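PHB depolymerase (Penicillium funiculosum, PDB 2D81) hydrolyses the ester bonds of the biopolyester poly[(R)-3-hydroxybutyrate], using a circularly permuted alpha/beta-hydrolase fold. Local coordinates at residues Q54-C59 / H270-G275; M60-P65 / V104-M109. All blocks are in the same frame, centred on the assembly; numbering follows the deposited sequence.

Contact 1: residues Q54-C59 / H270-G275; sequences QYYTSC and HAIWNG. With RB3 ((1R)-3-{[(1R)-3-methoxy-1-methyl-3-oxopropyl]oxy}-1-methyl-3-oxopropyl (3R)-3-hydroxybutanoate), chain C.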
loop_
_atom_site.group_PDB
_atom_site.type_symbol
_atom_site.label_atom_id
_atom_site.label_comp_id
_atom_site.label_asym_id
_atom_site.label_seq_id
_atom_site.Cartn_x
_atom_site.Cartn_y
_atom_site.Cartn_z
ATOM N N GLN A 54 20.786 2.785 6.145
ATOM C CA GLN A 54 21.198 1.513 6.725
ATOM C C GLN A 54 20.768 0.423 5.754
ATOM O O GLN A 54 19.825 0.611 4.981
ATOM C CB GLN A 54 20.538 1.314 8.093
ATOM C CG GLN A 54 19.037 1.080 8.043
ATOM C CD GLN A 54 18.352 1.393 9.361
ATOM O OE1 GLN A 54 18.831 1.013 10.434
ATOM N NE2 GLN A 54 17.219 2.085 9.287
ATOM N N TYR A 55 21.462 -0.710 5.767
ATOM C CA TYR A 55 21.213 -1.721 4.751
ATOM C C TYR A 55 19.795 -2.267 4.907
ATOM O O TYR A 55 19.281 -2.374 6.021
ATOM C CB TYR A 55 22.236 -2.855 4.856
ATOM C CG TYR A 55 22.323 -3.685 3.597
ATOM C CD1 TYR A 55 22.742 -3.113 2.394
ATOM C CD2 TYR A 55 21.967 -5.033 3.597
ATOM C CE1 TYR A 55 22.806 -3.861 1.225
ATOM C CE2 TYR A 55 22.027 -5.792 2.428
ATOM C CZ TYR A 55 22.448 -5.198 1.247
ATOM O OH TYR A 55 22.513 -5.941 0.092
ATOM N N TYR A 56 19.157 -2.598 3.789
ATOM C CA TYR A 56 17.729 -2.887 3.806
ATOM C C TYR A 56 17.381 -4.108 4.661
ATOM O O TYR A 56 16.279 -4.191 5.201
ATOM C CB TYR A 56 17.210 -3.072 2.373
ATOM C CG TYR A 56 17.551 -4.408 1.760
ATOM C CD1 TYR A 56 16.717 -5.511 1.939
ATOM C CD2 TYR A 56 18.721 -4.580 1.023
ATOM C CE1 TYR A 56 17.039 -6.753 1.403
ATOM C CE2 TYR A 56 19.054 -5.819 0.482
ATOM C CZ TYR A 56 18.209 -6.899 0.676
ATOM O OH TYR A 56 18.531 -8.127 0.147
ATOM N N THR A 57 18.311 -5.053 4.793
ATOM C CA THR A 57 18.045 -6.235 5.613
ATOM C C THR A 57 17.950 -5.876 7.094
ATOM O O THR A 57 17.373 -6.624 7.884
ATOM C CB THR A 57 19.131 -7.331 5.438
ATOM O OG1 THR A 57 20.415 -6.804 5.786
ATOM C CG2 THR A 57 19.158 -7.834 4.000
ATOM N N SER A 58 18.512 -4.730 7.469
ATOM C CA SER A 58 18.355 -4.222 8.828
ATOM C C SER A 58 16.935 -3.712 9.044
ATOM O O SER A 58 16.519 -3.484 10.179
ATOM C CB SER A 58 19.351 -3.090 9.100
ATOM O OG SER A 58 20.683 -3.574 9.147
ATOM N N CYS A 59 16.205 -3.528 7.945
ATOM C CA CYS A 59 14.796 -3.148 7.997
ATOM C C CYS A 59 13.927 -4.388 7.786
ATOM O O CYS A 59 12.766 -4.288 7.388
ATOM C CB CYS A 59 14.491 -2.092 6.918
ATOM S SG CYS A 59 15.399 -0.526 7.155
ATOM N N HIS A 270 20.649 -3.050 -10.096
ATOM C CA HIS A 270 20.582 -1.606 -9.890
ATOM C C HIS A 270 21.423 -1.202 -8.686
ATOM O O HIS A 270 21.446 -1.903 -7.677
ATOM C CB HIS A 270 19.138 -1.170 -9.627
ATOM C CG HIS A 270 18.202 -1.429 -10.766
ATOM N ND1 HIS A 270 18.140 -0.618 -11.879
ATOM C CD2 HIS A 270 17.291 -2.411 -10.965
ATOM C CE1 HIS A 270 17.230 -1.089 -12.714
ATOM N NE2 HIS A 270 16.701 -2.177 -12.184
ATOM N N ALA A 271 22.093 -0.059 -8.781
ATOM C CA ALA A 271 22.664 0.566 -7.597
ATOM C C ALA A 271 21.509 1.001 -6.703
ATOM O O ALA A 271 20.531 1.577 -7.182
ATOM C CB ALA A 271 23.507 1.772 -7.991
ATOM N N ILE A 272 21.606 0.714 -5.410
ATOM C CA ILE A 272 20.559 1.135 -4.485
ATOM C C ILE A 272 21.104 2.160 -3.498
ATOM O O ILE A 272 22.267 2.561 -3.595
ATOM C CB ILE A 272 19.957 -0.069 -3.719
ATOM C CG1 ILE A 272 21.062 -0.888 -3.049
ATOM C CG2 ILE A 272 19.160 -0.941 -4.678
ATOM C CD1 ILE A 272 20.527 -2.000 -2.151
ATOM N N TRP A 273 20.268 2.600 -2.560
ATOM C CA TRP A 273 20.659 3.686 -1.666
ATOM C C TRP A 273 21.980 3.441 -0.945
ATOM O O TRP A 273 22.819 4.339 -0.863
ATOM C CB TRP A 273 19.568 3.964 -0.626
ATOM C CG TRP A 273 18.460 4.840 -1.127
ATOM C CD1 TRP A 273 18.576 5.917 -1.961
ATOM C CD2 TRP A 273 17.074 4.759 -0.769
ATOM N NE1 TRP A 273 17.349 6.513 -2.142
ATOM C CE2 TRP A 273 16.410 5.821 -1.421
ATOM C CE3 TRP A 273 16.329 3.894 0.043
ATOM C CZ2 TRP A 273 15.034 6.042 -1.287
ATOM C CZ3 TRP A 273 14.961 4.114 0.178
ATOM C CH2 TRP A 273 14.329 5.180 -0.486
ATOM N N ASN A 274 22.166 2.236 -0.416
ATOM C CA ASN A 274 23.415 1.912 0.267
ATOM C C ASN A 274 23.672 0.412 0.255
ATOM O O ASN A 274 22.738 -0.387 0.172
ATOM C CB ASN A 274 23.373 2.423 1.712
ATOM C CG ASN A 274 22.556 1.528 2.626
ATOM O OD1 ASN A 274 23.056 0.530 3.149
ATOM N ND2 ASN A 274 21.289 1.874 2.812
ATOM N N GLY A 275 24.944 0.034 0.332
ATOM C CA GLY A 275 25.294 -1.374 0.358
ATOM C C GLY A 275 25.577 -1.958 -1.013
ATOM O O GLY A 275 25.776 -3.166 -1.146
HETATM O O1M RB3 C . 10.259 -10.872 2.000
HETATM C C1A RB3 C . 9.648 -9.938 1.435
HETATM O O1A RB3 C . 9.239 -9.940 0.254
HETATM C C2A RB3 C . 9.378 -8.683 2.267
HETATM C C3A RB3 C . 9.962 -7.436 1.600
HETATM C C4A RB3 C . 9.677 -6.226 2.494
HETATM O O3A RB3 C . 11.382 -7.600 1.454
HETATM C C1B RB3 C . 11.850 -7.073 0.289
HETATM O O1B RB3 C . 11.229 -6.187 -0.295
HETATM C C2B RB3 C . 13.166 -7.616 -0.274
HETATM C C3B RB3 C . 13.784 -6.716 -1.349
HETATM C C4B RB3 C . 14.171 -5.349 -0.779
HETATM O O3B RB3 C . 14.969 -7.346 -1.859
HETATM C C1C RB3 C . 14.699 -8.231 -2.857
HETATM O O1C RB3 C . 13.665 -8.897 -2.835
HETATM C C2C RB3 C . 15.706 -8.395 -3.998
HETATM C C3C RB3 C . 16.226 -9.832 -4.070
HETATM C C4C RB3 C . 17.254 -9.976 -5.194
HETATM O O3C RB3 C . 16.807 -10.194 -2.814
HETATM O O HOH W 1 23.550 -4.539 -1.915
HETATM O O HOH W 2 20.210 -1.323 1.423
#

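Contact 2: residues M60-P65 / V104-M109; sequences MYNGYP and VGPNVM. With RB3 ((1R)-3-{[(1R)-3-methoxy-1-methyl-3-oxopropyl]oxy}-1-methyl-3-oxopropyl (3R)-3-hydroxybutanoate), chain C.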
loop_
_atom_site.group_PDB
_atom_site.type_symbol
_atom_site.label_atom_id
_atom_site.label_comp_id
_atom_site.label_asym_id
_atom_site.label_seq_id
_atom_site.Cartn_x
_atom_site.Cartn_y
_atom_site.Cartn_z
ATOM N N MET A 60 14.500 -5.557 8.068
ATOM C CA MET A 60 13.799 -6.825 7.903
ATOM C C MET A 60 14.158 -7.814 9.008
ATOM O O MET A 60 14.912 -7.493 9.923
ATOM C CB MET A 60 14.140 -7.445 6.544
ATOM C CG MET A 60 13.661 -6.643 5.347
ATOM S SD MET A 60 14.169 -7.404 3.782
ATOM C CE MET A 60 13.155 -8.868 3.789
ATOM N N TYR A 61 13.598 -9.016 8.912
ATOM C CA TYR A 61 13.982 -10.130 9.770
ATOM C C TYR A 61 13.833 -9.796 11.252
ATOM O O TYR A 61 14.592 -10.269 12.101
ATOM C CB TYR A 61 15.414 -10.550 9.428
ATOM C CG TYR A 61 15.569 -10.838 7.950
ATOM C CD1 TYR A 61 16.519 -10.169 7.179
ATOM C CD2 TYR A 61 14.714 -11.731 7.307
ATOM C CE1 TYR A 61 16.607 -10.378 5.802
ATOM C CE2 TYR A 61 14.794 -11.949 5.935
ATOM C CZ TYR A 61 15.740 -11.268 5.188
ATOM O OH TYR A 61 15.802 -11.468 3.828
ATOM N N ASN A 62 12.828 -8.975 11.538
ATOM C CA ASN A 62 12.422 -8.629 12.895
ATOM C C ASN A 62 13.544 -7.998 13.701
ATOM O O ASN A 62 13.634 -8.182 14.913
ATOM C CB ASN A 62 11.877 -9.860 13.623
ATOM C CG ASN A 62 10.951 -9.488 14.767
ATOM O OD1 ASN A 62 10.223 -8.496 14.690
ATOM N ND2 ASN A 62 10.959 -10.293 15.826
ATOM N N GLY A 63 14.395 -7.245 13.014
ATOM C CA GLY A 63 15.390 -6.448 13.698
ATOM C C GLY A 63 14.851 -5.111 14.174
ATOM O O GLY A 63 13.649 -4.839 14.094
ATOM N N TYR A 64 15.751 -4.275 14.683
ATOM C CA TYR A 64 15.394 -2.943 15.156
ATOM C C TYR A 64 16.059 -1.871 14.297
ATOM O O TYR A 64 17.084 -1.308 14.688
ATOM C CB TYR A 64 15.841 -2.746 16.610
ATOM C CG TYR A 64 15.051 -3.515 17.647
ATOM C CD1 TYR A 64 15.228 -4.889 17.820
ATOM C CD2 TYR A 64 14.142 -2.859 18.475
ATOM C CE1 TYR A 64 14.518 -5.588 18.795
ATOM C CE2 TYR A 64 13.427 -3.548 19.452
ATOM C CZ TYR A 64 13.620 -4.909 19.608
ATOM O OH TYR A 64 12.918 -5.590 20.576
ATOM N N PRO A 65 15.493 -1.568 13.121
ATOM C CA PRO A 65 16.123 -0.539 12.288
ATOM C C PRO A 65 16.142 0.811 12.998
ATOM O O PRO A 65 15.237 1.125 13.772
ATOM C CB PRO A 65 15.252 -0.525 11.035
ATOM C CG PRO A 65 13.901 -0.915 11.562
ATOM C CD PRO A 65 14.243 -2.049 12.508
ATOM N N VAL A 104 9.544 -9.450 8.025
ATOM C CA VAL A 104 9.670 -8.044 8.395
ATOM C C VAL A 104 9.589 -7.941 9.916
ATOM O O VAL A 104 10.616 -7.846 10.578
ATOM C CB VAL A 104 8.568 -7.183 7.732
ATOM C CG1 VAL A 104 8.719 -5.724 8.147
ATOM C CG2 VAL A 104 8.672 -7.297 6.217
ATOM N N GLY A 105 8.381 -7.986 10.474
ATOM C CA GLY A 105 8.255 -8.321 11.883
ATOM C C GLY A 105 7.798 -7.223 12.824
ATOM O O GLY A 105 7.890 -6.039 12.495
ATOM N N PRO A 106 7.309 -7.595 14.022
ATOM C CA PRO A 106 6.827 -6.653 15.036
ATOM C C PRO A 106 7.844 -5.564 15.365
ATOM O O PRO A 106 7.479 -4.408 15.551
ATOM C CB PRO A 106 6.542 -7.553 16.240
ATOM C CG PRO A 106 6.166 -8.848 15.610
ATOM C CD PRO A 106 7.175 -8.984 14.498
ATOM N N ASN A 107 9.119 -5.932 15.436
ATOM C CA ASN A 107 10.147 -4.974 15.830
ATOM C C ASN A 107 10.342 -3.900 14.758
ATOM O O ASN A 107 10.648 -2.750 15.068
ATOM C CB ASN A 107 11.469 -5.701 16.105
ATOM C CG ASN A 107 11.404 -6.594 17.338
ATOM O OD1 ASN A 107 12.131 -7.584 17.440
ATOM N ND2 ASN A 107 10.545 -6.239 18.285
ATOM N N VAL A 108 10.158 -4.276 13.496
ATOM C CA VAL A 108 10.268 -3.322 12.399
ATOM C C VAL A 108 9.014 -2.463 12.312
ATOM O O VAL A 108 9.097 -1.239 12.212
ATOM C CB VAL A 108 10.485 -4.044 11.052
ATOM C CG1 VAL A 108 10.534 -3.033 9.911
ATOM C CG2 VAL A 108 11.784 -4.847 11.104
ATOM N N MET A 109 7.848 -3.095 12.357
ATOM C CA MET A 109 6.606 -2.332 12.332
ATOM C C MET A 109 6.483 -1.381 13.518
ATOM O O MET A 109 5.934 -0.289 13.385
ATOM C CB MET A 109 5.398 -3.271 12.277
ATOM C CG MET A 109 4.998 -3.669 10.862
ATOM S SD MET A 109 4.499 -2.235 9.853
ATOM C CE MET A 109 2.918 -1.835 10.619
HETATM O O1M RB3 C . 10.259 -10.872 2.000
HETATM C C1A RB3 C . 9.648 -9.938 1.435
HETATM O O1A RB3 C . 9.239 -9.940 0.254
HETATM C C2A RB3 C . 9.378 -8.683 2.267
HETATM C C3A RB3 C . 9.962 -7.436 1.600
HETATM C C4A RB3 C . 9.677 -6.226 2.494
HETATM O O3A RB3 C . 11.382 -7.600 1.454
HETATM C C1B RB3 C . 11.850 -7.073 0.289
HETATM O O1B RB3 C . 11.229 -6.187 -0.295
HETATM C C2B RB3 C . 13.166 -7.616 -0.274
HETATM C C3B RB3 C . 13.784 -6.716 -1.349
HETATM C C4B RB3 C . 14.171 -5.349 -0.779
HETATM O O3B RB3 C . 14.969 -7.346 -1.859
HETATM C C1C RB3 C . 14.699 -8.231 -2.857
HETATM O O1C RB3 C . 13.665 -8.897 -2.835
HETATM C C2C RB3 C . 15.706 -8.395 -3.998
HETATM C C3C RB3 C . 16.226 -9.832 -4.070
HETATM C C4C RB3 C . 17.254 -9.976 -5.194
HETATM O O3C RB3 C . 16.807 -10.194 -2.814
#

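Contact 1: residues Q54-C59 / H270-G275
Y55 lies against N274 and G275 where the turn of a beta hairpin, the antiparallel pair 269-271 and 277-280, meets the long loop between strand 39-43 and helix 68-77 of the alpha/beta-hydrolase fold. CB of Y55 sits 3.9 Å from N274 OD1. CG is anti to the backbone N (chi1 -161°), and from there the CD1-CE1 side of the ring reaches the turn. CD1 comes 3.5 Å from N274 O, which lies at the ring edge near its plane, and CE1 rests 3.6 Å from G275 CA. That approach is possible because G275 carries no side chain on the side facing the ring. At the tip, Y55 OH donates to a water 2.7 Å away, and the same water donates to G275 O, so the phenol and the turn share one solvent molecule. A second water accepts from Y56 N and donates to N274 O.

One direct hydrogen bond joins the segments: N274 ND2 donates to Q54 O over 2.9 Å, with an N-H...O angle of 161°. The acceptor lies close to the amide plane of N274, yet the donor stands above the Q54 carbonyl plane, 81° out of it. The same ND2 also makes a weak bond to R52 O, so this one amide nitrogen serves two loop carbonyls.

Behind the polar edge, I272 CD1 loosely touches the rings of Y55 and Y56, while both I272 and Y56 pack on L278 of the returning strand. Y56 continues the contact into the ligand pocket. It starts the 3-10 segment 56-58, packs on one face of the Y55 ring through CD2, and brings CD1 to 3.7 Å from the methyl C4B of the bound trimer, oblique to the ring.

Contact 2: residues M60-P65 / V104-M109
N62, a side chain from a loop some 40 residues earlier in the chain, reaches the first turn of helix 106-116 and accepts a hydrogen bond from the backbone N-H of N107. N107 N donates to N62 OD1 over 2.9 Å with an N-H...O angle of 168°. Y61 and N62 both lie in the left-handed helical region, and G63 N hydrogen-bonds back to M60 O (3.1 Å), which makes 60-63 a beta turn of the I'/III' kind. N62 CG is anti to the backbone N (chi1 -157°), and OD1 beyond it meets the helix start. OD1 also lies 3.1 Å from P106 CD.

N62 N donates to V104 O at 2.7 Å, a short but bent bond of 135°. G105, at the N-cap position, has backbone angles that call for glycine, and a CB there would run into N62 OD1.

N107 CB stands over the centre of the Y64 ring, 4.1 Å from its centroid, in a CH-pi contact. P65 CD packs on V108 CG2 at 4.0 Å, the two side chains crossing at about a right angle, and P65 O is hydrogen-bonded to NE2 of Q111 in the same helix.

At M60 and V104 the contact borders the ligand pocket. M60, bent at its last torsion, sets CE 3.2 Å from the ester oxygen O3A of the trimer, and V104 CG2 lies near the ligand methyl C4A.

A carboxamide oxygen held almost straight on a first-turn N-H at the positive end of the helix dipole is probably polarised by it, and in turn would offset part of that end's charge.

Both contacts use the loop between strand 39-43 and helix 68-77, and contact 2 is nested inside the chain loop that contact 1 closes. Contact 1 is the smaller, burying 219 Å² at the surface, where none of the touching residues is buried and one direct hydrogen bond and two bridging waters join the loop to the hairpin. Contact 2 buries 447 Å², is partly buried, and holds the loop to a helix start through two direct hydrogen bonds and apolar packing. They abut through P65, whose CB lies 3.3 Å from S58 O, and near the C50-C59 disulfide. Each also borders the trimer, through Y56 in one and M60 in the other.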